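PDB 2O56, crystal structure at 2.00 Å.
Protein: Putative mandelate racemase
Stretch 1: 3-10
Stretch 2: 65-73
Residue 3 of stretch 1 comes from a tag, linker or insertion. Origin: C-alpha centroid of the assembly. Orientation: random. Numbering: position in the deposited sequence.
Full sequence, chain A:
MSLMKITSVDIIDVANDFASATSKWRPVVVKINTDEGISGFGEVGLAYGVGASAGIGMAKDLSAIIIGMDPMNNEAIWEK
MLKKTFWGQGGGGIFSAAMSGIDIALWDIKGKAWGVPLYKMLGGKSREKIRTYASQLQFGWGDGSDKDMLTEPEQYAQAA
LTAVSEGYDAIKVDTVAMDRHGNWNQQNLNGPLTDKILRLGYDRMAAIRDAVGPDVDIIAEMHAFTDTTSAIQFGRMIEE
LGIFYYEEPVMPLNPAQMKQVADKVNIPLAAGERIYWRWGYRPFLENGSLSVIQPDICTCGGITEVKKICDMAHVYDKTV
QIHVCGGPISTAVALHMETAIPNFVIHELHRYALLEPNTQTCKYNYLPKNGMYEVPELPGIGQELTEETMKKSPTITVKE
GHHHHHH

Stretch 1, residues 3-10: LMKITSVD
Stretch 2, residues 65-73: IIIGMDPMN

Stretch 1 is largely extended and is a strand from Ile6, but Thr7 (-103/-32) interrupts the extended values before Ser8 (-161/162) and Val9 (-133/129) resume them. Stretch 2 leaves a weakly bonded helix near Ile66, makes a type II turn (Ile66 to Met69), then a type I turn (Asp70 to Asn73). The two run antiparallel, with CA atoms 4.8 Å apart for Lys5 and Asp70 and 5.1 Å for Ile6 and Gly68, and bury 588 Å².

Leu3, a poorly ordered tag residue, adds little: its CB lies 3.5 Å from Asp70 OD2. Met4 (-81/160) is buried. Its N donates to water 1 (3.1 Å), which donates to Asp70 OD1 (2.8 Å); OD1 also accepts Met72 N (3.0 Å), so Asp70, chi1 t, steadies its own turn while reaching stretch 1. Met4 O receives a CA-H...O contact from Asp70 CA (3.3 Å, 152° at H). With chi1 32° and chi2 t, Met4 sets CG 4.0 Å from Pro71 CG and SD 4.3 Å from Met72 SD; Met72 is m throughout.

Lys5 (-132/141) points sideways; its exposed position lets the charged end meet solvent while CA gives Met69 O a CA-H...O contact (3.5 Å, 139° at H).

Ile6 (-72/125) is the centre, with 118 Å² of its own surface covered by stretch 2, the most of any residue here. Its N donates to Met69 O (2.9 Å, 161°) and its O accepts Gly68 N (2.9 Å, 156°). Gly68 sits at 93/-13, where a CB would jam against the preceding carbonyl; Met69 N closes this turn on Ile66 O (3.0 Å). Branched, apolar and pointing toward stretch 2, Ile6 (chi1 m, chi2 t) meets three residues: CD1 is 3.8 Å from Ile66 CD1 (chi1 p, chi2 t), CG1 3.9 Å from Pro71 CB, and CG2 4.2 Å from CD1 of Ile67 (-58/132; chi1 m, chi2 m), whose end comes nearer although CA-to-CB points away.

Thr7 and Ser8 point away, their hydroxyls satisfied elsewhere. Val9, chi1 t, points back: CG2 lies 4.0 Å from Ile67 CD1, extending the apolar patch.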

# COMPACT_ATOMS: atom_id res chain seq x y z
N LEU A 3 12.99 -34.38 38.51
CA LEU A 3 13.49 -33.32 37.58
C LEU A 3 14.92 -32.89 37.89
O LEU A 3 15.30 -32.78 39.06
CB LEU A 3 12.57 -32.10 37.61
CG LEU A 3 11.63 -31.92 38.80
CD1 LEU A 3 12.35 -31.27 39.98
CD2 LEU A 3 10.42 -31.09 38.39
N MET A 4 15.69 -32.64 36.84
CA MET A 4 17.02 -32.06 36.99
C MET A 4 17.01 -30.55 37.18
O MET A 4 16.05 -29.87 36.86
CB MET A 4 17.98 -32.46 35.86
CG MET A 4 17.32 -32.69 34.52
SD MET A 4 18.45 -33.22 33.21
CE MET A 4 19.83 -33.86 34.10
N LYS A 5 18.12 -30.05 37.72
CA LYS A 5 18.29 -28.67 38.09
C LYS A 5 19.61 -28.31 37.49
O LYS A 5 20.54 -29.12 37.51
CB LYS A 5 18.43 -28.53 39.62
CG LYS A 5 17.14 -28.25 40.36
CD LYS A 5 17.40 -28.22 41.86
CE LYS A 5 16.35 -27.42 42.61
NZ LYS A 5 15.04 -28.12 42.65
N ILE A 6 19.70 -27.09 36.97
CA ILE A 6 20.98 -26.48 36.66
C ILE A 6 21.66 -26.12 37.98
O ILE A 6 21.07 -25.44 38.83
CB ILE A 6 20.81 -25.23 35.76
CG1 ILE A 6 20.13 -25.62 34.43
CG2 ILE A 6 22.15 -24.56 35.49
CD1 ILE A 6 19.65 -24.41 33.56
N THR A 7 22.88 -26.61 38.18
CA THR A 7 23.60 -26.34 39.43
C THR A 7 24.67 -25.28 39.28
O THR A 7 24.93 -24.51 40.21
CB THR A 7 24.18 -27.64 40.05
OG1 THR A 7 24.91 -28.36 39.05
CG2 THR A 7 23.07 -28.51 40.58
N SER A 8 25.28 -25.21 38.09
CA SER A 8 26.27 -24.18 37.79
C SER A 8 26.44 -24.04 36.27
O SER A 8 26.06 -24.93 35.51
CB SER A 8 27.62 -24.54 38.42
OG SER A 8 28.22 -25.62 37.71
N VAL A 9 27.01 -22.92 35.85
CA VAL A 9 27.31 -22.68 34.45
C VAL A 9 28.74 -22.16 34.37
O VAL A 9 29.09 -21.23 35.07
CB VAL A 9 26.35 -21.63 33.79
CG1 VAL A 9 26.71 -21.44 32.31
CG2 VAL A 9 24.91 -22.04 33.92
N ASP A 10 29.55 -22.78 33.52
CA ASP A 10 30.89 -22.30 33.27
C ASP A 10 30.88 -21.56 31.96
O ASP A 10 30.35 -22.06 30.97
CB ASP A 10 31.87 -23.47 33.20
CG ASP A 10 31.80 -24.37 34.42
OD1 ASP A 10 32.14 -23.90 35.52
OD2 ASP A 10 31.37 -25.54 34.29
N ILE A 65 20.30 -16.21 35.97
CA ILE A 65 18.84 -16.28 36.04
C ILE A 65 18.28 -17.68 35.79
O ILE A 65 17.10 -17.92 36.05
CB ILE A 65 18.11 -15.18 35.21
CG1 ILE A 65 18.12 -15.49 33.72
CG2 ILE A 65 18.71 -13.81 35.48
CD1 ILE A 65 17.01 -14.78 32.95
N ILE A 66 19.13 -18.60 35.31
CA ILE A 66 18.71 -19.97 35.05
C ILE A 66 19.18 -21.04 36.07
O ILE A 66 18.76 -22.19 36.00
CB ILE A 66 19.09 -20.39 33.62
CG1 ILE A 66 20.58 -20.70 33.53
CG2 ILE A 66 18.64 -19.30 32.62
CD1 ILE A 66 21.05 -21.14 32.19
N ILE A 67 20.06 -20.66 36.99
CA ILE A 67 20.53 -21.57 38.04
C ILE A 67 19.28 -22.02 38.79
O ILE A 67 18.44 -21.19 39.12
CB ILE A 67 21.48 -20.85 39.03
CG1 ILE A 67 22.67 -20.22 38.29
CG2 ILE A 67 21.95 -21.78 40.12
CD1 ILE A 67 23.54 -21.23 37.57
N GLY A 68 19.14 -23.33 39.03
CA GLY A 68 17.98 -23.83 39.78
C GLY A 68 16.83 -24.24 38.88
O GLY A 68 15.91 -24.89 39.35
N MET A 69 16.87 -23.86 37.60
CA MET A 69 15.78 -24.20 36.67
C MET A 69 15.97 -25.60 36.12
O MET A 69 17.08 -26.11 36.09
CB MET A 69 15.67 -23.18 35.51
CG MET A 69 15.39 -21.75 35.96
SD MET A 69 15.03 -20.58 34.63
CE MET A 69 13.31 -21.01 34.28
N ASP A 70 14.88 -26.22 35.69
CA ASP A 70 14.90 -27.48 34.96
C ASP A 70 15.37 -27.22 33.53
O ASP A 70 14.66 -26.57 32.76
CB ASP A 70 13.48 -28.04 34.92
CG ASP A 70 13.40 -29.46 34.41
OD1 ASP A 70 14.31 -29.95 33.72
OD2 ASP A 70 12.36 -30.11 34.71
N PRO A 71 16.55 -27.75 33.17
CA PRO A 71 17.10 -27.47 31.83
C PRO A 71 16.29 -28.10 30.70
O PRO A 71 16.51 -27.77 29.53
CB PRO A 71 18.51 -28.08 31.91
CG PRO A 71 18.37 -29.19 32.91
CD PRO A 71 17.45 -28.63 33.95
N MET A 72 15.35 -28.98 31.03
CA MET A 72 14.48 -29.61 30.02
C MET A 72 13.50 -28.62 29.39
O MET A 72 13.04 -28.84 28.27
CB MET A 72 13.74 -30.83 30.61
CG MET A 72 14.72 -31.92 31.15
SD MET A 72 15.81 -32.59 29.86
CE MET A 72 14.52 -33.50 29.01
N ASN A 73 13.23 -27.52 30.09
CA ASN A 73 12.25 -26.51 29.69
C ASN A 73 12.90 -25.42 28.83
O ASN A 73 12.92 -24.26 29.19
CB ASN A 73 11.58 -25.87 30.93
CG ASN A 73 10.96 -26.90 31.85
OD1 ASN A 73 10.71 -28.01 31.43
ND2 ASN A 73 10.67 -26.52 33.11
O HOH W 1 13.91 -32.68 34.31